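Local coordinates for nitroreductase family protein (Sphingopyxis sp., PDB 7DP1), which catalyses the NADPH-dependent reduction of dinitroaniline herbicides, using flavin mononucleotide as its bound redox cofactor, at residues S20-T25 and R130-P135; S160-L165 and S199-G204; T56-E61 and M137-C142. The protein carries 1 engineered substitution. All blocks are in the same frame, centred on the assembly; numbering follows the deposited sequence.

How the contacts relate
From the N terminus, 20-25 comes first and waits 104 residues for 130-135, so contact 1 closes a long loop, just under half of it helix. Within that loop lies 56-61; it meets 137-142 in contact 3, so the segments of contacts 1 and 3 alternate and the two loops cross. Contact 2 follows both in series, with 33 residues between helical 160-165 and strand 199-204. Contact 1 ties the flavin-binding loop to the turn leading into strand 136-143; contact 3 pairs that strand with 54-59, and contact 2 lays a helix on its other neighbour, 195-204. Probable hydrogen bonds join contacts 1 and 3 (Pro135 O to Thr59 OG1) and contacts 2 and 3 (Leu201 N to Leu138 O).

Contact 1 (S20-T25 and R130-P135); sequences SVRAFT and RGFGAP. With FMN (flavin mononucleotide), chain C.
The flavin mononucleotide pocket is built here from two loops, with Ser20, Arg22 and Phe132 all lining it. Ser20 takes the phosphate: its backbone N lies 2.6 Å from FMN O1P and its OG, 2.8 Å from FMN O3P, gives a second hydrogen bond. Arg22 reaches the other end of the cofactor with its chain extended from CG to NE. Arg22 NE donates to FMN O2 over 2.8 Å at 149°, while Arg22 NH2 meets FMN N1 at 3.1 Å, almost straight at 173°; this positive charge would probably favour the reduced, anionic flavin. The arm is steadied by Phe132, which runs alongside it: Arg22 CG sits over the ring face, 3.7 Å from the centroid of Phe132, a CH-pi contact, and the guanidinium stands 89° to that ring. Farther along, the Phe24 ring is sandwiched, with Val21 CG1 over one face and Ala134 CB over the opposite one, 3.8 Å from the Phe24 centroid. Phe132 O lies at the edge of the same ring, 3.6 Å from Phe24 CD1. Strand 171-175 flanks both loops, since Val21 shares backbone hydrogen bonding with Ser172 and Phe132 rests on Cys173 and Gln175, and 130-135 runs straight on into strand 136-143.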
loop_
_atom_site.group_PDB
_atom_site.type_symbol
_atom_site.label_atom_id
_atom_site.label_comp_id
_atom_site.label_asym_id
_atom_site.label_seq_id
_atom_site.Cartn_x
_atom_site.Cartn_y
_atom_site.Cartn_z
ATOM N N SER A 20 -10.143 -10.155 -4.932
ATOM C CA SER A 20 -9.127 -10.892 -5.650
ATOM C C SER A 20 -9.824 -11.895 -6.570
ATOM O O SER A 20 -10.245 -12.950 -6.129
ATOM C CB SER A 20 -8.178 -11.575 -4.672
ATOM O OG SER A 20 -7.410 -10.579 -3.999
ATOM N N VAL A 21 -9.911 -11.560 -7.852
ATOM C CA VAL A 21 -10.620 -12.378 -8.836
ATOM C C VAL A 21 -9.764 -13.523 -9.374
ATOM O O VAL A 21 -8.653 -13.307 -9.868
ATOM C CB VAL A 21 -11.110 -11.488 -10.001
ATOM C CG1 VAL A 21 -11.567 -12.310 -11.164
ATOM C CG2 VAL A 21 -12.220 -10.560 -9.509
ATOM N N ARG A 22 -10.278 -14.745 -9.278
ATOM C CA ARG A 22 -9.511 -15.914 -9.713
ATOM C C ARG A 22 -10.228 -16.677 -10.822
ATOM O O ARG A 22 -10.108 -17.902 -10.937
ATOM C CB ARG A 22 -9.213 -16.829 -8.516
ATOM C CG ARG A 22 -8.404 -16.103 -7.447
ATOM C CD ARG A 22 -8.198 -16.893 -6.166
ATOM N NE ARG A 22 -7.408 -16.112 -5.204
ATOM C CZ ARG A 22 -7.923 -15.450 -4.171
ATOM N NH1 ARG A 22 -9.232 -15.478 -3.950
ATOM N NH2 ARG A 22 -7.129 -14.757 -3.356
ATOM N N ALA A 23 -10.986 -15.937 -11.628
ATOM C CA ALA A 23 -11.559 -16.462 -12.860
ATOM C C ALA A 23 -11.925 -15.332 -13.811
ATOM O O ALA A 23 -12.868 -14.566 -13.550
ATOM C CB ALA A 23 -12.773 -17.313 -12.576
ATOM N N PHE A 24 -11.178 -15.246 -14.912
ATOM C CA PHE A 24 -11.360 -14.213 -15.929
ATOM C C PHE A 24 -11.880 -14.773 -17.246
ATOM O O PHE A 24 -11.525 -15.884 -17.649
ATOM C CB PHE A 24 -10.042 -13.480 -16.206
ATOM C CG PHE A 24 -9.436 -12.817 -15.001
ATOM C CD1 PHE A 24 -8.626 -13.526 -14.136
ATOM C CD2 PHE A 24 -9.651 -11.469 -14.753
ATOM C CE1 PHE A 24 -8.055 -12.904 -13.030
ATOM C CE2 PHE A 24 -9.089 -10.852 -13.654
ATOM C CZ PHE A 24 -8.286 -11.572 -12.790
ATOM N N THR A 25 -12.715 -14.000 -17.927
ATOM C CA THR A 25 -13.077 -14.321 -19.303
ATOM C C THR A 25 -11.860 -13.945 -20.146
ATOM O O THR A 25 -10.957 -13.294 -19.638
ATOM C CB THR A 25 -14.325 -13.554 -19.757
ATOM O OG1 THR A 25 -13.993 -12.181 -19.982
ATOM C CG2 THR A 25 -15.423 -13.638 -18.690
ATOM N N ARG A 130 -0.894 -19.276 -14.134
ATOM C CA ARG A 130 -1.490 -18.821 -15.383
ATOM C C ARG A 130 -2.334 -17.562 -15.155
ATOM O O ARG A 130 -3.149 -17.193 -15.998
ATOM C CB ARG A 130 -2.392 -19.906 -15.972
ATOM C CG ARG A 130 -1.869 -21.317 -15.867
ATOM C CD ARG A 130 -2.892 -22.302 -16.435
ATOM N NE ARG A 130 -2.469 -22.932 -17.679
ATOM C CZ ARG A 130 -1.663 -23.986 -17.745
ATOM N NH1 ARG A 130 -1.187 -24.529 -16.633
ATOM N NH2 ARG A 130 -1.334 -24.497 -18.922
ATOM N N GLY A 131 -2.105 -16.877 -14.039
ATOM C CA GLY A 131 -2.814 -15.643 -13.753
ATOM C C GLY A 131 -4.313 -15.890 -13.690
ATOM O O GLY A 131 -5.123 -14.986 -13.904
ATOM N N PHE A 132 -4.675 -17.132 -13.389
ATOM C CA PHE A 132 -6.073 -17.548 -13.341
ATOM C C PHE A 132 -6.763 -17.245 -14.657
ATOM O O PHE A 132 -7.960 -16.972 -14.672
ATOM C CB PHE A 132 -6.818 -16.863 -12.188
ATOM C CG PHE A 132 -6.229 -17.137 -10.835
ATOM C CD1 PHE A 132 -6.200 -18.424 -10.327
ATOM C CD2 PHE A 132 -5.698 -16.112 -10.074
ATOM C CE1 PHE A 132 -5.668 -18.683 -9.076
ATOM C CE2 PHE A 132 -5.152 -16.365 -8.826
ATOM C CZ PHE A 132 -5.137 -17.654 -8.325
ATOM N N GLY A 133 -5.995 -17.239 -15.747
ATOM C CA GLY A 133 -6.559 -17.034 -17.067
ATOM C C GLY A 133 -6.687 -15.588 -17.497
ATOM O O GLY A 133 -7.298 -15.288 -18.521
ATOM N N ALA A 134 -6.130 -14.684 -16.708
ATOM C CA ALA A 134 -6.117 -13.276 -17.074
ATOM C C ALA A 134 -5.241 -13.057 -18.307
ATOM O O ALA A 134 -4.185 -13.682 -18.445
ATOM C CB ALA A 134 -5.636 -12.438 -15.924
ATOM N N PRO A 135 -5.684 -12.171 -19.209
ATOM C CA PRO A 135 -4.971 -11.869 -20.461
ATOM C C PRO A 135 -3.750 -10.973 -20.270
ATOM O O PRO A 135 -2.877 -10.946 -21.134
ATOM C CB PRO A 135 -6.034 -11.157 -21.301
ATOM C CG PRO A 135 -6.907 -10.505 -20.290
ATOM C CD PRO A 135 -6.970 -11.463 -19.126
HETATM N N1 FMN C . -4.125 -14.437 -3.848
HETATM C C2 FMN C . -3.780 -15.625 -4.460
HETATM O O2 FMN C . -4.633 -16.472 -4.695
HETATM N N3 FMN C . -2.476 -15.882 -4.815
HETATM C C4 FMN C . -1.489 -14.957 -4.569
HETATM O O4 FMN C . -0.320 -15.205 -4.914
HETATM C C4A FMN C . -1.837 -13.763 -3.938
HETATM N N5 FMN C . -0.876 -12.815 -3.665
HETATM C C5A FMN C . -1.208 -11.618 -3.062
HETATM C C6 FMN C . -0.204 -10.684 -2.820
HETATM C C7 FMN C . -0.511 -9.482 -2.212
HETATM C C7M FMN C . 0.547 -8.455 -1.951
HETATM C C8 FMN C . -1.821 -9.207 -1.847
HETATM C C8M FMN C . -2.097 -7.875 -1.211
HETATM C C9 FMN C . -2.833 -10.139 -2.084
HETATM C C9A FMN C . -2.529 -11.358 -2.694
HETATM N N10 FMN C . -3.496 -12.317 -2.952
HETATM C C10 FMN C . -3.153 -13.510 -3.570
HETATM C "C1'" FMN C . -4.933 -12.084 -2.608
HETATM C "C2'" FMN C . -5.280 -12.240 -1.130
HETATM O "O2'" FMN C . -5.418 -13.604 -0.823
HETATM C "C3'" FMN C . -6.607 -11.530 -0.884
HETATM O "O3'" FMN C . -6.350 -10.145 -0.986
HETATM C "C4'" FMN C . -7.211 -11.792 0.492
HETATM O "O4'" FMN C . -7.599 -13.140 0.689
HETATM C "C5'" FMN C . -8.454 -10.943 0.614
HETATM O "O5'" FMN C . -9.342 -11.341 -0.401
HETATM P P FMN C . -9.931 -10.182 -1.348
HETATM O O1P FMN C . -10.647 -10.824 -2.502
HETATM O O2P FMN C . -10.875 -9.313 -0.535
HETATM O O3P FMN C . -8.777 -9.327 -1.839
#

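Contact 2 (S160-L165 and S199-G204); sequences SVMLLL and SGLAIG
Leu201 is the side chain on which helix 160-165 meets strand 199-204, and its torsions spread its two methyls between different helix residues. CG stands anti to the backbone N (chi1 179°), which carries the branch out from the strand. Leu201 CD1 then lies 3.6 Å from Met162 CG and 3.8 Å from Met162 SD, an oblique crossing set up by the methionine's first torsion (chi1 -70°, CG anti to the carbonyl carbon) and its extended second one. The other methyl, Leu201 CD2, packs 3.9 Å from Val161 CG1, the valine branch that is anti to its own backbone N. One turn on, Leu165 has CG anti to the carbonyl carbon and crosses Ile203 at about a right angle, so that Leu165 CD1 approaches Ile203 CG1 at 4.0 Å and Ile203 CD1 at 4.1 Å. All these contacts are apolar, and the five residues are buried. The segment axes run nearly parallel, 15° apart and 10.7 Å at closest approach, as expected for a helix laid along a sheet. Helix 31-41 borders Val161 and Leu165, strand 171-175 touches Met162, Leu165 and Leu201 through Ser172, and the helix side carrying Leu163 packs on Leu163 of the second subunit.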
loop_
_atom_site.group_PDB
_atom_site.type_symbol
_atom_site.label_atom_id
_atom_site.label_comp_id
_atom_site.label_asym_id
_atom_site.label_seq_id
_atom_site.Cartn_x
_atom_site.Cartn_y
_atom_site.Cartn_z
ATOM N N SER A 160 -4.148 1.739 -5.541
ATOM C CA SER A 160 -4.720 2.719 -6.476
ATOM C C SER A 160 -5.102 2.046 -7.792
ATOM O O SER A 160 -6.224 2.233 -8.312
ATOM C CB SER A 160 -3.739 3.860 -6.724
ATOM O OG SER A 160 -3.480 4.539 -5.503
ATOM N N VAL A 161 -4.190 1.234 -8.329
ATOM C CA VAL A 161 -4.481 0.561 -9.602
ATOM C C VAL A 161 -5.692 -0.367 -9.497
ATOM O O VAL A 161 -6.602 -0.336 -10.326
ATOM C CB VAL A 161 -3.238 -0.213 -10.073
ATOM C CG1 VAL A 161 -3.542 -1.048 -11.322
ATOM C CG2 VAL A 161 -2.101 0.789 -10.319
ATOM N N MET A 162 -5.719 -1.177 -8.449
ATOM C CA MET A 162 -6.779 -2.156 -8.286
ATOM C C MET A 162 -8.156 -1.484 -8.171
ATOM O O MET A 162 -9.148 -1.964 -8.712
ATOM C CB MET A 162 -6.485 -3.011 -7.056
ATOM C CG MET A 162 -5.281 -3.935 -7.267
ATOM S SD MET A 162 -5.119 -5.059 -5.881
ATOM C CE MET A 162 -4.278 -4.001 -4.719
ATOM N N LEU A 163 -8.217 -0.368 -7.450
ATOM C CA LEU A 163 -9.475 0.367 -7.355
ATOM C C LEU A 163 -9.887 1.000 -8.676
ATOM O O LEU A 163 -11.062 0.971 -9.022
ATOM C CB LEU A 163 -9.373 1.442 -6.282
ATOM C CG LEU A 163 -9.269 0.848 -4.875
ATOM C CD1 LEU A 163 -9.088 1.942 -3.851
ATOM C CD2 LEU A 163 -10.535 0.053 -4.609
ATOM N N LEU A 164 -8.922 1.554 -9.417
ATOM C CA LEU A 164 -9.227 2.159 -10.719
ATOM C C LEU A 164 -9.752 1.133 -11.722
ATOM O O LEU A 164 -10.600 1.445 -12.566
ATOM C CB LEU A 164 -7.982 2.832 -11.299
ATOM C CG LEU A 164 -7.616 4.134 -10.589
ATOM C CD1 LEU A 164 -6.155 4.569 -10.873
ATOM C CD2 LEU A 164 -8.590 5.219 -10.972
ATOM N N LEU A 165 -9.229 -0.086 -11.638
ATOM C CA LEU A 165 -9.675 -1.158 -12.515
ATOM C C LEU A 165 -11.145 -1.440 -12.289
ATOM O O LEU A 165 -11.943 -1.456 -13.224
ATOM C CB LEU A 165 -8.850 -2.425 -12.266
ATOM C CG LEU A 165 -7.412 -2.399 -12.793
ATOM C CD1 LEU A 165 -6.663 -3.644 -12.335
ATOM C CD2 LEU A 165 -7.411 -2.297 -14.328
ATOM N N SER A 199 5.595 -8.342 -6.593
ATOM C CA SER A 199 4.353 -9.072 -6.774
ATOM C C SER A 199 3.880 -9.005 -8.207
ATOM O O SER A 199 4.256 -8.096 -8.953
ATOM C CB SER A 199 3.283 -8.508 -5.838
ATOM O OG SER A 199 2.035 -9.155 -6.030
ATOM N N GLY A 200 3.049 -9.959 -8.603
ATOM C CA GLY A 200 2.352 -9.814 -9.869
ATOM C C GLY A 200 0.974 -9.247 -9.588
ATOM O O GLY A 200 0.540 -9.220 -8.427
ATOM N N LEU A 201 0.311 -8.746 -10.629
ATOM C CA LEU A 201 -1.106 -8.375 -10.550
ATOM C C LEU A 201 -1.788 -8.909 -11.813
ATOM O O LEU A 201 -1.559 -8.409 -12.917
ATOM C CB LEU A 201 -1.290 -6.856 -10.412
ATOM C CG LEU A 201 -2.725 -6.286 -10.330
ATOM C CD1 LEU A 201 -3.387 -6.538 -8.946
ATOM C CD2 LEU A 201 -2.792 -4.783 -10.715
ATOM N N ALA A 202 -2.551 -9.984 -11.678
ATOM C CA ALA A 202 -3.285 -10.501 -12.827
ATOM C C ALA A 202 -4.382 -9.505 -13.158
ATOM O O ALA A 202 -5.065 -9.033 -12.254
ATOM C CB ALA A 202 -3.851 -11.862 -12.529
ATOM N N ILE A 203 -4.565 -9.191 -14.440
ATOM C CA ILE A 203 -5.551 -8.192 -14.868
ATOM C C ILE A 203 -6.456 -8.680 -15.988
ATOM O O ILE A 203 -5.971 -9.239 -16.975
ATOM C CB ILE A 203 -4.859 -6.893 -15.347
ATOM C CG1 ILE A 203 -4.184 -6.178 -14.181
ATOM C CG2 ILE A 203 -5.866 -5.926 -15.943
ATOM C CD1 ILE A 203 -3.446 -4.924 -14.595
ATOM N N GLY A 204 -7.764 -8.436 -15.858
ATOM C CA GLY A 204 -8.707 -8.819 -16.896
ATOM C C GLY A 204 -10.154 -8.560 -16.533
ATOM O O GLY A 204 -10.448 -7.863 -15.545
#

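Contact 3 (T56-E61 and M137-C142); sequences TVVTGE and MLFLHC
Val58, Met137 and Phe139 form the apolar centre on one face of two paired strands. Val58 CG2, in the crowded position between backbone N and carbonyl carbon, packs 3.9 Å from Met137 CB and 4.0 Å from Phe139 CE2. Met137 CG, anti to the backbone N (chi1 172°), lies over one face of the Phe139 ring, 3.4 Å above its plane; bends at chi2 and chi3 then lead the chain end away. On the other face of the sheet, Val57 CG2 touches Leu138 CD1 at 3.9 Å. The backbones pair antiparallel: Val58 N to Met137 O is 2.8 Å and almost straight at 178°, and Met137 N returns a bond to Val58 O. Thr56 and Phe139 form the next hydrogen-bonded pair, although Phe139 N, 2.9 Å from Thr56 O, sits 36° out of that carbonyl's plane. Within this chain strand 54-59 is the outermost of the antiparallel sheet of the nitroreductase fold, but its outer edge pairs in parallel with a strand of the second subunit, so the sheet continues across the dimer. Beyond the pairing, His141 turns its ring back so that NE2 meets Thr56 OG1 at 3.1 Å, the hydroxyl lying at the ring edge, near its plane. A leucine here, lacking this bond and that of ND1 to Gln195 OE1, would probably leave buried polar groups poorly satisfied.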
loop_
_atom_site.group_PDB
_atom_site.type_symbol
_atom_site.label_atom_id
_atom_site.label_comp_id
_atom_site.label_asym_id
_atom_site.label_seq_id
_atom_site.Cartn_x
_atom_site.Cartn_y
_atom_site.Cartn_z
ATOM N N THR A 56 6.313 -3.815 -15.062
ATOM C CA THR A 56 6.403 -4.399 -16.379
ATOM C C THR A 56 5.093 -5.113 -16.708
ATOM O O THR A 56 4.741 -6.122 -16.091
ATOM C CB THR A 56 7.584 -5.357 -16.470
ATOM O OG1 THR A 56 8.779 -4.613 -16.208
ATOM C CG2 THR A 56 7.670 -5.996 -17.872
ATOM N N VAL A 57 4.358 -4.557 -17.662
ATOM C CA VAL A 57 3.065 -5.107 -18.051
ATOM C C VAL A 57 3.211 -6.007 -19.245
ATOM O O VAL A 57 3.640 -5.559 -20.320
ATOM C CB VAL A 57 2.073 -3.992 -18.375
ATOM C CG1 VAL A 57 0.721 -4.569 -18.740
ATOM C CG2 VAL A 57 1.967 -3.036 -17.166
ATOM N N VAL A 58 2.836 -7.275 -19.079
ATOM C CA VAL A 58 2.983 -8.211 -20.188
ATOM C C VAL A 58 1.659 -8.805 -20.661
ATOM O O VAL A 58 0.691 -8.890 -19.909
ATOM C CB VAL A 58 3.953 -9.359 -19.826
ATOM C CG1 VAL A 58 5.320 -8.800 -19.471
ATOM C CG2 VAL A 58 3.394 -10.210 -18.692
ATOM N N THR A 59 1.619 -9.170 -21.941
ATOM C CA THR A 59 0.451 -9.808 -22.522
ATOM C C THR A 59 0.870 -10.671 -23.723
ATOM O O THR A 59 2.039 -10.662 -24.133
ATOM C CB THR A 59 -0.600 -8.781 -22.973
ATOM O OG1 THR A 59 -1.841 -9.450 -23.242
ATOM C CG2 THR A 59 -0.125 -8.069 -24.249
ATOM N N GLY A 60 -0.095 -11.406 -24.273
ATOM C CA GLY A 60 0.130 -12.262 -25.418
ATOM C C GLY A 60 1.319 -13.192 -25.239
ATOM O O GLY A 60 1.485 -13.795 -24.178
ATOM N N GLU A 61 2.178 -13.244 -26.257
ATOM C CA GLU A 61 3.305 -14.179 -26.349
ATOM C C GLU A 61 4.337 -14.015 -25.228
ATOM O O GLU A 61 4.916 -15.001 -24.755
ATOM C CB GLU A 61 3.991 -14.007 -27.711
ATOM C CG GLU A 61 5.521 -14.077 -27.703
ATOM C CD GLU A 61 6.085 -15.451 -27.350
ATOM O OE1 GLU A 61 5.329 -16.448 -27.389
ATOM O OE2 GLU A 61 7.289 -15.523 -27.018
ATOM N N MET A 137 -0.717 -9.438 -17.399
ATOM C CA MET A 137 -0.069 -9.587 -16.096
ATOM C C MET A 137 0.904 -8.436 -15.852
ATOM O O MET A 137 1.790 -8.178 -16.673
ATOM C CB MET A 137 0.669 -10.931 -15.993
ATOM C CG MET A 137 1.522 -11.075 -14.730
ATOM S SD MET A 137 0.516 -11.189 -13.213
ATOM C CE MET A 137 -0.473 -12.632 -13.652
ATOM N N LEU A 138 0.718 -7.741 -14.732
ATOM C CA LEU A 138 1.613 -6.660 -14.308
ATOM C C LEU A 138 2.554 -7.167 -13.249
ATOM O O LEU A 138 2.117 -7.672 -12.205
ATOM C CB LEU A 138 0.817 -5.472 -13.762
ATOM C CG LEU A 138 1.580 -4.294 -13.157
ATOM C CD1 LEU A 138 0.857 -3.007 -13.460
ATOM C CD2 LEU A 138 1.717 -4.445 -11.647
ATOM N N PHE A 139 3.837 -6.956 -13.474
ATOM C CA PHE A 139 4.834 -7.304 -12.480
ATOM C C PHE A 139 5.367 -6.030 -11.864
ATOM O O PHE A 139 5.961 -5.178 -12.551
ATOM C CB PHE A 139 5.960 -8.122 -13.092
ATOM C CG PHE A 139 5.556 -9.519 -13.454
ATOM C CD1 PHE A 139 5.376 -10.469 -12.468
ATOM C CD2 PHE A 139 5.362 -9.882 -14.782
ATOM C CE1 PHE A 139 4.995 -11.771 -12.791
ATOM C CE2 PHE A 139 4.982 -11.167 -15.118
ATOM C CZ PHE A 139 4.808 -12.131 -14.119
ATOM N N LEU A 140 5.129 -5.907 -10.565
ATOM C CA LEU A 140 5.501 -4.716 -9.810
ATOM C C LEU A 140 6.842 -4.937 -9.173
ATOM O O LEU A 140 7.028 -5.902 -8.432
ATOM C CB LEU A 140 4.420 -4.386 -8.755
ATOM C CG LEU A 140 4.701 -3.339 -7.668
ATOM C CD1 LEU A 140 5.213 -2.046 -8.257
ATOM C CD2 LEU A 140 3.413 -3.085 -6.828
ATOM N N HIS A 141 7.798 -4.074 -9.491
ATOM C CA HIS A 141 9.128 -4.235 -8.937
ATOM C C HIS A 141 9.758 -2.893 -8.605
ATOM O O HIS A 141 9.190 -1.840 -8.919
ATOM C CB HIS A 141 10.010 -5.000 -9.901
ATOM C CG HIS A 141 10.060 -4.394 -11.272
ATOM N ND1 HIS A 141 11.052 -3.540 -11.657
ATOM C CD2 HIS A 141 9.233 -4.550 -12.335
ATOM C CE1 HIS A 141 10.845 -3.172 -12.926
ATOM N NE2 HIS A 141 9.756 -3.769 -13.349
ATOM N N CYS A 142 10.922 -2.937 -7.961
ATOM C CA CYS A 142 11.620 -1.717 -7.571
ATOM C C CYS A 142 13.104 -1.993 -7.383
ATOM O O CYS A 142 13.549 -3.148 -7.379
ATOM C CB CYS A 142 11.030 -1.133 -6.277
ATOM S SG CYS A 142 11.206 -2.241 -4.813
#